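Local coordinates for protein CD180 antigen (Mus musculus, PDB 3T6Q) that may cooperate with MD-1 and TLR4 to mediate the innate immune response of B cells to bacterial lipopolysaccharide, leading to NF-kappa-B activation, at residues 25-30 and 53-58; 57-62 and 78-83; 104-109 and 128-133. All blocks are in the same frame, centred on the assembly; numbering follows the deposited sequence.

Overall arrangement
The three contacts follow one another from the N terminus and join successive turns of the leucine-rich repeat solenoid. Contact 1 closes the loop that holds strands 37-39 and 47-48 and ties the N-terminal cap to the first repeat. Contact 2 begins on the residues where contact 1 ends, sharing Ile57 and Asn58. It starts on the approach to strand 61-63 and closes the loop that includes strand 71-72. The two touch directly through Ser79 and Gln80. Contact 3 follows in series and joins the approaches to strands 109-111 and 133-135. It packs against contact 2 where Pro104 and Leu107 meet Leu83. It does not touch contact 1. None of the three lies within another.

Contact 1. Residues 25-30 and 53-58; sequences NEIPGT and FSRLIN
Ile27 and Leu56 meet tip to tip. Ile27 CD1 lies 3.7 Å from Leu56 CD1, and Ile27 CG2 approaches the same methyl. The Ile27 side chain also crosses Phe53 at about a right angle, but the modelled closeness of that pair is doubtful. Beside this apolar patch runs Arg55. Its CG stands between the backbone N and the carbonyl carbon (chi1 75°). From there the chain runs extended to NE, which reaches a water that joins the segments. The water donates to Ile27 O at 3.0 Å and accepts from Arg55 NE at 2.9 Å. Arg55 NH1 comes within 2.8 Å of Pro28 O, near the guanidinium plane. Leu56 CD2 lies over one face of the guanidinium, toward its rim. Further out, Arg55 NH2 is hydrogen-bonded to Leu31 O and Asn33 OD1, which hold the guanidinium from the cap side. The second segment folds as a type I turn from Phe53 to Leu56, closed by Leu56 N to Phe53 O. The contact joins the N-terminal LRR cap to the first repeat: one loop lies between strands 16-18 and 37-39, the other between strands 47-48 and 61-63.

Contact 2. Residues 57-62 and 78-83; sequences INLTFL and QSQHRL. With NAG (2-acetamido-2-deoxy-beta-D-glucopyranose), chain R.
Ile57, Leu59 and Arg82 grip one water between the segments. The water donates to Ile57 O at 2.6 Å and to Leu59 O at 2.7 Å, and accepts from Arg82 N at 3.1 Å. It thus links the backbones of two successive turns of the leucine-rich repeat solenoid. The first segment runs into strand 61-63, and the second turns toward strand 85-87. A type I turn from Gln80 to Leu83 shapes the second segment. Inside the solenoid, Leu83 CD2 packs against the backbone of Thr60 and lies 4.1 Å from Leu62 CB. Leu83 also touches Pro104 and Leu107 of the following turn. Leu59 and Gln80 lie side by side and point the same way, with Leu59 CD1 against Gln80 CG. The Gln80 chain bends at chi2 (70°). Its NE2 is hydrogen-bonded to Phe53 O and Leu56 O, so the buried amide is held by the preceding turn. At the exposed edge of the contact, Arg82 runs alongside Thr60, bent at chi2 and chi3. Thr60 CG2 sits over one face of the guanidinium, 3.7 Å from Arg82 NH1. Arg82 NH2 comes within 3.2 Å of Asn58 O, and the amide plane of Asn58 stands 89° from the guanidinium plane. Glu36 adds a weak, long ion pair to Arg82 NH2. At the other end Ile57 CG2 rests on Ser79 CB, while Ser79 OG bonds to Ser54 O. Gln78 next to it reaches out to the glycan on Asn50. Its chain is extended beyond CG, and Gln78 NE2 donates to the sugar's acetamido O7 at 2.9 Å, nearly straight at 168°.

Contact 3. Residues 104-109 and 128-133; sequences PKALKH and QKTLES
Pro104 and Gln128 begin the contact. Gln128 NE2 donates to Pro104 O at 2.9 Å with an N-H...O angle of 164°. It comes from above the carbonyl plane. Leu107 N reaches the same oxygen from the opposite face, closing the type I turn from Pro104 to Leu107. The Gln128 chain bends at chi2 (64°), and NE2 also bonds to Leu101 O, so two carbonyls of the preceding turn hold the buried amide. Lys105 contributes its carbonyl: one water donates to Lys105 O at 2.8 Å and to Leu107 O, and accepts from Thr130 N. Leu107 crosses Gln128, its CB 3.8 Å from Gln128 CG. Lys108 ties the backbones together. Its O takes two in-plane bonds, from Glu132 N at 2.7 Å and from Ser133 N at 2.8 Å, while Leu131 CD2 packs against it. The side chains of Lys108 and Glu132 lie alongside each other, pointing the same way. Their salt bridge joins Lys108 NZ to Glu132 OE1 at 2.8 Å, with the ammonium above the carboxylate plane. His109 forms a parallel beta bridge with Ser133, and both side chains go to the same face of the sheet. His109 ND1 shares a hydrogen bond with Ser133 OG at 2.9 Å, at the ring edge. Lys108 CB lies over one face of the imidazole, toward its rim, and the carboxylate of Glu132 is turned 88° to the ring. Parallel strands 109-111 and 133-135 start here, in the stacked turns of a leucine-rich repeat solenoid of the Toll-like receptor family.

Contact 1. Residues 25-30 and 53-58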
loop_
_atom_site.group_PDB
_atom_site.type_symbol
_atom_site.label_atom_id
_atom_site.label_comp_id
_atom_site.label_asym_id
_atom_site.label_seq_id
_atom_site.Cartn_x
_atom_site.Cartn_y
_atom_site.Cartn_z
ATOM N N ASN A 25 17.282 0.486 19.038
ATOM C CA ASN A 25 16.384 1.636 19.174
ATOM C C ASN A 25 17.118 2.957 19.067
ATOM O O ASN A 25 16.498 4.010 19.082
ATOM C CB ASN A 25 15.645 1.608 20.512
ATOM C CG ASN A 25 14.815 0.356 20.699
ATOM O OD1 ASN A 25 14.043 -0.024 19.827
ATOM N ND2 ASN A 25 14.953 -0.280 21.856
ATOM N N GLU A 26 18.429 2.902 18.886
ATOM C CA GLU A 26 19.226 4.123 18.712
ATOM C C GLU A 26 20.556 3.723 18.113
ATOM O O GLU A 26 20.925 2.548 18.134
ATOM C CB GLU A 26 19.459 4.810 20.069
ATOM C CG GLU A 26 20.204 3.935 21.064
ATOM C CD GLU A 26 20.362 4.582 22.440
ATOM O OE1 GLU A 26 21.396 4.325 23.098
ATOM O OE2 GLU A 26 19.464 5.348 22.871
ATOM N N ILE A 27 21.308 4.693 17.617
ATOM C CA ILE A 27 22.641 4.391 17.100
ATOM C C ILE A 27 23.572 4.043 18.261
ATOM O O ILE A 27 23.630 4.786 19.225
ATOM C CB ILE A 27 23.185 5.591 16.308
ATOM C CG1 ILE A 27 22.428 5.696 15.003
ATOM C CG2 ILE A 27 24.680 5.446 16.031
ATOM C CD1 ILE A 27 22.543 7.061 14.396
ATOM N N PRO A 28 24.283 2.905 18.185
ATOM C CA PRO A 28 25.105 2.527 19.330
ATOM C C PRO A 28 26.199 3.549 19.639
ATOM O O PRO A 28 26.807 4.134 18.728
ATOM C CB PRO A 28 25.712 1.201 18.894
ATOM C CG PRO A 28 24.671 0.623 17.989
ATOM C CD PRO A 28 24.180 1.804 17.213
ATOM N N GLY A 29 26.427 3.781 20.927
ATOM C CA GLY A 29 27.423 4.757 21.349
ATOM C C GLY A 29 28.821 4.337 20.943
ATOM O O GLY A 29 29.688 5.177 20.784
ATOM N N THR A 30 29.034 3.039 20.753
ATOM C CA THR A 30 30.341 2.535 20.331
ATOM C C THR A 30 30.708 2.757 18.853
ATOM O O THR A 30 31.829 2.432 18.461
ATOM C CB THR A 30 30.501 1.028 20.639
ATOM O OG1 THR A 30 29.451 0.290 20.005
ATOM C CG2 THR A 30 30.469 0.767 22.145
ATOM N N PHE A 53 20.707 11.002 14.586
ATOM C CA PHE A 53 21.944 10.738 13.809
ATOM C C PHE A 53 23.009 11.851 13.976
ATOM O O PHE A 53 24.053 11.818 13.308
ATOM C CB PHE A 53 21.593 10.592 12.299
ATOM C CG PHE A 53 20.575 9.487 11.987
ATOM C CD1 PHE A 53 19.310 9.815 11.492
ATOM C CD2 PHE A 53 20.885 8.141 12.168
ATOM C CE1 PHE A 53 18.377 8.823 11.222
ATOM C CE2 PHE A 53 19.937 7.119 11.895
ATOM C CZ PHE A 53 18.695 7.469 11.422
ATOM N N SER A 54 22.737 12.846 14.824
ATOM C CA SER A 54 23.498 14.114 14.764
ATOM C C SER A 54 25.015 13.997 14.981
ATOM O O SER A 54 25.753 14.832 14.474
ATOM C CB SER A 54 22.890 15.204 15.670
ATOM O OG SER A 54 22.866 14.747 17.000
ATOM N N ARG A 55 25.500 12.962 15.668
ATOM C CA ARG A 55 26.955 12.860 15.808
ATOM C C ARG A 55 27.696 12.207 14.618
ATOM O O ARG A 55 28.913 12.359 14.491
ATOM C CB ARG A 55 27.337 12.232 17.148
ATOM C CG ARG A 55 27.127 10.755 17.210
ATOM C CD ARG A 55 27.695 10.234 18.504
ATOM N NE ARG A 55 27.484 8.807 18.601
ATOM C CZ ARG A 55 28.328 7.901 18.137
ATOM N NH1 ARG A 55 28.040 6.618 18.270
ATOM N NH2 ARG A 55 29.453 8.285 17.550
ATOM N N LEU A 56 26.960 11.513 13.731
ATOM C CA LEU A 56 27.549 10.812 12.577
ATOM C C LEU A 56 27.667 11.767 11.370
ATOM O O LEU A 56 26.938 11.675 10.353
ATOM C CB LEU A 56 26.748 9.528 12.244
ATOM C CG LEU A 56 26.661 8.536 13.397
ATOM C CD1 LEU A 56 25.943 7.248 12.975
ATOM C CD2 LEU A 56 28.033 8.201 14.003
ATOM N N ILE A 57 28.605 12.707 11.492
ATOM C CA ILE A 57 28.694 13.814 10.556
ATOM C C ILE A 57 29.274 13.384 9.191
ATOM O O ILE A 57 29.095 14.082 8.191
ATOM C CB ILE A 57 29.567 14.967 11.130
ATOM C CG1 ILE A 57 30.944 14.434 11.535
ATOM C CG2 ILE A 57 28.837 15.675 12.289
ATOM C CD1 ILE A 57 31.933 15.535 11.889
ATOM N N ASN A 58 29.989 12.263 9.183
ATOM C CA ASN A 58 30.692 11.818 7.985
ATOM C C ASN A 58 29.965 10.722 7.163
ATOM O O ASN A 58 30.576 10.142 6.264
ATOM C CB ASN A 58 32.083 11.318 8.371
ATOM C CG ASN A 58 33.123 12.449 8.453
ATOM O OD1 ASN A 58 32.814 13.624 8.336
ATOM N ND2 ASN A 58 34.374 12.064 8.592
HETATM O O HOH W 1 25.047 7.393 19.151
#

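Contact 2. Residues 57-62 and 78-83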
loop_
_atom_site.group_PDB
_atom_site.type_symbol
_atom_site.label_atom_id
_atom_site.label_comp_id
_atom_site.label_asym_id
_atom_site.label_seq_id
_atom_site.Cartn_x
_atom_site.Cartn_y
_atom_site.Cartn_z
ATOM N N ILE A 57 28.605 12.707 11.492
ATOM C CA ILE A 57 28.694 13.814 10.556
ATOM C C ILE A 57 29.274 13.384 9.191
ATOM O O ILE A 57 29.095 14.082 8.191
ATOM C CB ILE A 57 29.567 14.967 11.130
ATOM C CG1 ILE A 57 30.944 14.434 11.535
ATOM C CG2 ILE A 57 28.837 15.675 12.289
ATOM C CD1 ILE A 57 31.933 15.535 11.889
ATOM N N ASN A 58 29.989 12.263 9.183
ATOM C CA ASN A 58 30.692 11.818 7.985
ATOM C C ASN A 58 29.965 10.722 7.163
ATOM O O ASN A 58 30.576 10.142 6.264
ATOM C CB ASN A 58 32.083 11.318 8.371
ATOM C CG ASN A 58 33.123 12.449 8.453
ATOM O OD1 ASN A 58 32.814 13.624 8.336
ATOM N ND2 ASN A 58 34.374 12.064 8.592
ATOM N N LEU A 59 28.693 10.431 7.471
ATOM C CA LEU A 59 27.939 9.394 6.730
ATOM C C LEU A 59 27.856 9.762 5.261
ATOM O O LEU A 59 27.484 10.908 4.917
ATOM C CB LEU A 59 26.515 9.223 7.287
ATOM C CG LEU A 59 26.369 8.565 8.665
ATOM C CD1 LEU A 59 24.912 8.507 9.118
ATOM C CD2 LEU A 59 27.045 7.192 8.700
ATOM N N THR A 60 28.228 8.821 4.389
ATOM C CA THR A 60 27.929 8.989 2.956
ATOM C C THR A 60 26.826 8.002 2.472
ATOM O O THR A 60 26.197 8.225 1.446
ATOM C CB THR A 60 29.206 8.803 2.090
ATOM O OG1 THR A 60 29.658 7.456 2.207
ATOM C CG2 THR A 60 30.357 9.736 2.601
ATOM N N PHE A 61 26.622 6.931 3.223
ATOM C CA PHE A 61 25.656 5.854 2.899
ATOM C C PHE A 61 24.922 5.501 4.199
ATOM O O PHE A 61 25.550 5.119 5.177
ATOM C CB PHE A 61 26.407 4.590 2.370
ATOM C CG PHE A 61 25.487 3.406 2.038
ATOM C CD1 PHE A 61 25.140 2.474 3.022
ATOM C CD2 PHE A 61 24.944 3.261 0.761
ATOM C CE1 PHE A 61 24.299 1.407 2.739
ATOM C CE2 PHE A 61 24.089 2.199 0.469
ATOM C CZ PHE A 61 23.771 1.277 1.462
ATOM N N LEU A 62 23.598 5.584 4.209
ATOM C CA LEU A 62 22.829 5.196 5.393
ATOM C C LEU A 62 21.614 4.350 4.957
ATOM O O LEU A 62 20.763 4.821 4.238
ATOM C CB LEU A 62 22.348 6.473 6.125
ATOM C CG LEU A 62 21.415 6.307 7.350
ATOM C CD1 LEU A 62 22.104 5.458 8.382
ATOM C CD2 LEU A 62 21.000 7.671 7.879
ATOM N N GLN A 78 20.117 16.422 9.853
ATOM C CA GLN A 78 20.783 17.746 9.886
ATOM C C GLN A 78 22.283 17.663 9.759
ATOM O O GLN A 78 22.864 18.559 9.181
ATOM C CB GLN A 78 20.414 18.566 11.160
ATOM C CG GLN A 78 20.848 17.917 12.457
ATOM C CD GLN A 78 20.376 18.690 13.677
ATOM O OE1 GLN A 78 19.633 19.664 13.558
ATOM N NE2 GLN A 78 20.801 18.250 14.850
ATOM N N SER A 79 22.922 16.611 10.296
ATOM C CA SER A 79 24.391 16.552 10.282
ATOM C C SER A 79 24.983 15.761 9.121
ATOM O O SER A 79 26.217 15.574 9.058
ATOM C CB SER A 79 24.949 15.962 11.575
ATOM O OG SER A 79 24.538 16.686 12.725
ATOM N N GLN A 80 24.119 15.259 8.230
ATOM C CA GLN A 80 24.544 14.349 7.140
ATOM C C GLN A 80 24.806 15.165 5.857
ATOM O O GLN A 80 24.235 14.911 4.797
ATOM C CB GLN A 80 23.454 13.264 6.908
ATOM C CG GLN A 80 23.584 12.071 7.843
ATOM C CD GLN A 80 23.220 12.427 9.275
ATOM O OE1 GLN A 80 22.063 12.776 9.556
ATOM N NE2 GLN A 80 24.174 12.312 10.181
ATOM N N HIS A 81 25.691 16.152 5.976
ATOM C CA HIS A 81 26.064 17.050 4.898
ATOM C C HIS A 81 26.722 16.283 3.760
ATOM O O HIS A 81 26.637 16.693 2.597
ATOM C CB HIS A 81 27.036 18.129 5.473
ATOM C CG HIS A 81 26.362 19.161 6.398
ATOM N ND1 HIS A 81 26.768 20.453 6.477
ATOM C CD2 HIS A 81 25.292 19.037 7.296
ATOM C CE1 HIS A 81 25.986 21.134 7.352
ATOM N NE2 HIS A 81 25.092 20.263 7.871
ATOM N N ARG A 82 27.380 15.161 4.084
ATOM C CA ARG A 82 28.117 14.396 3.071
ATOM C C ARG A 82 27.284 13.201 2.515
ATOM O O ARG A 82 27.778 12.390 1.755
ATOM C CB ARG A 82 29.478 13.943 3.609
ATOM C CG ARG A 82 30.405 15.097 4.051
ATOM C CD ARG A 82 31.891 14.798 3.823
ATOM N NE ARG A 82 32.297 13.546 4.467
ATOM C CZ ARG A 82 32.725 12.442 3.840
ATOM N NH1 ARG A 82 32.854 12.398 2.510
ATOM N NH2 ARG A 82 33.031 11.362 4.561
ATOM N N LEU A 83 26.010 13.113 2.878
ATOM C CA LEU A 83 25.207 11.918 2.544
ATOM C C LEU A 83 25.006 11.789 1.031
ATOM O O LEU A 83 24.567 12.735 0.364
ATOM C CB LEU A 83 23.842 12.011 3.215
ATOM C CG LEU A 83 23.311 10.815 4.021
ATOM C CD1 LEU A 83 21.798 10.776 3.921
ATOM C CD2 LEU A 83 23.923 9.466 3.753
HETATM C C1 NAG R . 16.848 18.994 18.750
HETATM C C2 NAG R . 18.073 19.679 19.383
HETATM C C3 NAG R . 17.685 20.337 20.726
HETATM C C4 NAG R . 16.339 21.081 20.696
HETATM C C5 NAG R . 15.299 20.129 20.117
HETATM C C6 NAG R . 13.866 20.645 20.091
HETATM C C7 NAG R . 20.150 18.637 18.516
HETATM C C8 NAG R . 21.266 17.664 18.713
HETATM N N2 NAG R . 19.215 18.764 19.484
HETATM O O3 NAG R . 18.662 21.289 21.047
HETATM O O4 NAG R . 15.992 21.534 21.993
HETATM O O5 NAG R . 15.705 19.847 18.799
HETATM O O6 NAG R . 13.783 21.681 19.156
HETATM O O7 NAG R . 20.157 19.284 17.465
HETATM O O HOH W 2 27.352 13.200 6.423
#

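Contact 3. Residues 104-109 and 128-133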
loop_
_atom_site.group_PDB
_atom_site.type_symbol
_atom_site.label_atom_id
_atom_site.label_comp_id
_atom_site.label_asym_id
_atom_site.label_seq_id
_atom_site.Cartn_x
_atom_site.Cartn_y
_atom_site.Cartn_z
ATOM N N PRO A 104 21.356 16.826 4.086
ATOM C CA PRO A 104 22.025 16.226 2.905
ATOM C C PRO A 104 21.751 16.915 1.557
ATOM O O PRO A 104 21.079 16.348 0.662
ATOM C CB PRO A 104 21.503 14.786 2.897
ATOM C CG PRO A 104 20.250 14.799 3.706
ATOM C CD PRO A 104 20.249 15.994 4.601
ATOM N N LYS A 105 22.286 18.122 1.395
ATOM C CA LYS A 105 21.977 18.899 0.226
ATOM C C LYS A 105 22.623 18.310 -1.047
ATOM O O LYS A 105 22.102 18.543 -2.135
ATOM C CB LYS A 105 22.358 20.387 0.421
ATOM C CG LYS A 105 21.509 21.173 1.441
ATOM C CD LYS A 105 21.866 22.669 1.414
ATOM C CE LYS A 105 21.398 23.517 2.595
ATOM N NZ LYS A 105 20.658 22.863 3.708
ATOM N N ALA A 106 23.717 17.549 -0.914
ATOM C CA ALA A 106 24.342 16.851 -2.068
ATOM C C ALA A 106 23.859 15.396 -2.239
ATOM O O ALA A 106 24.515 14.604 -2.928
ATOM C CB ALA A 106 25.880 16.888 -2.018
ATOM N N LEU A 107 22.720 15.049 -1.630
ATOM C CA LEU A 107 22.191 13.683 -1.773
ATOM C C LEU A 107 22.056 13.301 -3.254
ATOM O O LEU A 107 21.549 14.091 -4.040
ATOM C CB LEU A 107 20.823 13.570 -1.123
ATOM C CG LEU A 107 20.385 12.110 -0.889
ATOM C CD1 LEU A 107 21.255 11.430 0.174
ATOM C CD2 LEU A 107 18.919 12.084 -0.571
ATOM N N LYS A 108 22.480 12.093 -3.617
ATOM C CA LYS A 108 22.348 11.653 -5.020
ATOM C C LYS A 108 21.275 10.581 -5.299
ATOM O O LYS A 108 20.579 10.652 -6.326
ATOM C CB LYS A 108 23.697 11.259 -5.581
ATOM C CG LYS A 108 24.655 12.473 -5.606
ATOM C CD LYS A 108 25.594 12.482 -6.784
ATOM C CE LYS A 108 26.477 11.253 -6.831
ATOM N NZ LYS A 108 27.153 11.123 -8.158
ATOM N N HIS A 109 21.094 9.659 -4.356
ATOM C CA HIS A 109 20.184 8.497 -4.577
ATOM C C HIS A 109 19.330 8.310 -3.344
ATOM O O HIS A 109 19.834 8.207 -2.218
ATOM C CB HIS A 109 21.021 7.245 -4.809
ATOM C CG HIS A 109 22.192 7.459 -5.778
ATOM N ND1 HIS A 109 22.010 7.676 -7.088
ATOM C CD2 HIS A 109 23.578 7.522 -5.553
ATOM C CE1 HIS A 109 23.229 7.843 -7.698
ATOM N NE2 HIS A 109 24.181 7.746 -6.750
ATOM N N GLN A 128 17.166 19.175 -2.192
ATOM C CA GLN A 128 18.030 18.206 -2.873
ATOM C C GLN A 128 18.172 18.676 -4.321
ATOM O O GLN A 128 17.394 18.274 -5.210
ATOM C CB GLN A 128 17.464 16.760 -2.795
ATOM C CG GLN A 128 17.915 16.023 -1.556
ATOM C CD GLN A 128 17.369 16.706 -0.313
ATOM O OE1 GLN A 128 16.162 16.907 -0.188
ATOM N NE2 GLN A 128 18.255 17.095 0.587
ATOM N N LYS A 129 19.156 19.545 -4.553
ATOM C CA LYS A 129 19.309 20.153 -5.874
ATOM C C LYS A 129 20.145 19.336 -6.867
ATOM O O LYS A 129 20.151 19.648 -8.045
ATOM C CB LYS A 129 19.876 21.578 -5.739
ATOM C CG LYS A 129 18.835 22.678 -5.671
ATOM C CD LYS A 129 18.231 22.817 -4.293
ATOM C CE LYS A 129 17.311 24.023 -4.246
ATOM N NZ LYS A 129 18.094 25.285 -4.336
ATOM N N THR A 130 20.859 18.318 -6.380
ATOM C CA THR A 130 21.695 17.455 -7.229
ATOM C C THR A 130 21.215 15.982 -7.274
ATOM O O THR A 130 21.995 15.085 -7.548
ATOM C CB THR A 130 23.213 17.539 -6.859
ATOM O OG1 THR A 130 23.516 16.766 -5.690
ATOM C CG2 THR A 130 23.664 18.981 -6.664
ATOM N N LEU A 131 19.931 15.747 -7.015
ATOM C CA LEU A 131 19.402 14.369 -6.926
ATOM C C LEU A 131 19.586 13.660 -8.283
ATOM O O LEU A 131 19.156 14.198 -9.303
ATOM C CB LEU A 131 17.900 14.426 -6.634
ATOM C CG LEU A 131 17.203 13.457 -5.666
ATOM C CD1 LEU A 131 15.930 12.897 -6.279
ATOM C CD2 LEU A 131 18.069 12.378 -5.075
ATOM N N GLU A 132 20.142 12.449 -8.258
ATOM C CA GLU A 132 20.358 11.620 -9.452
ATOM C C GLU A 132 19.387 10.434 -9.618
ATOM O O GLU A 132 19.016 10.126 -10.735
ATOM C CB GLU A 132 21.760 11.052 -9.446
ATOM C CG GLU A 132 22.796 12.143 -9.511
ATOM C CD GLU A 132 24.193 11.599 -9.714
ATOM O OE1 GLU A 132 25.137 12.416 -9.701
ATOM O OE2 GLU A 132 24.346 10.366 -9.885
ATOM N N SER A 133 18.995 9.795 -8.517
ATOM C CA SER A 133 18.129 8.591 -8.549
ATOM C C SER A 133 17.021 8.745 -7.530
ATOM O O SER A 133 17.296 9.071 -6.378
ATOM C CB SER A 133 18.928 7.347 -8.164
ATOM O OG SER A 133 19.943 7.104 -9.099
HETATM O O HOH W 3 20.761 16.838 -3.860
#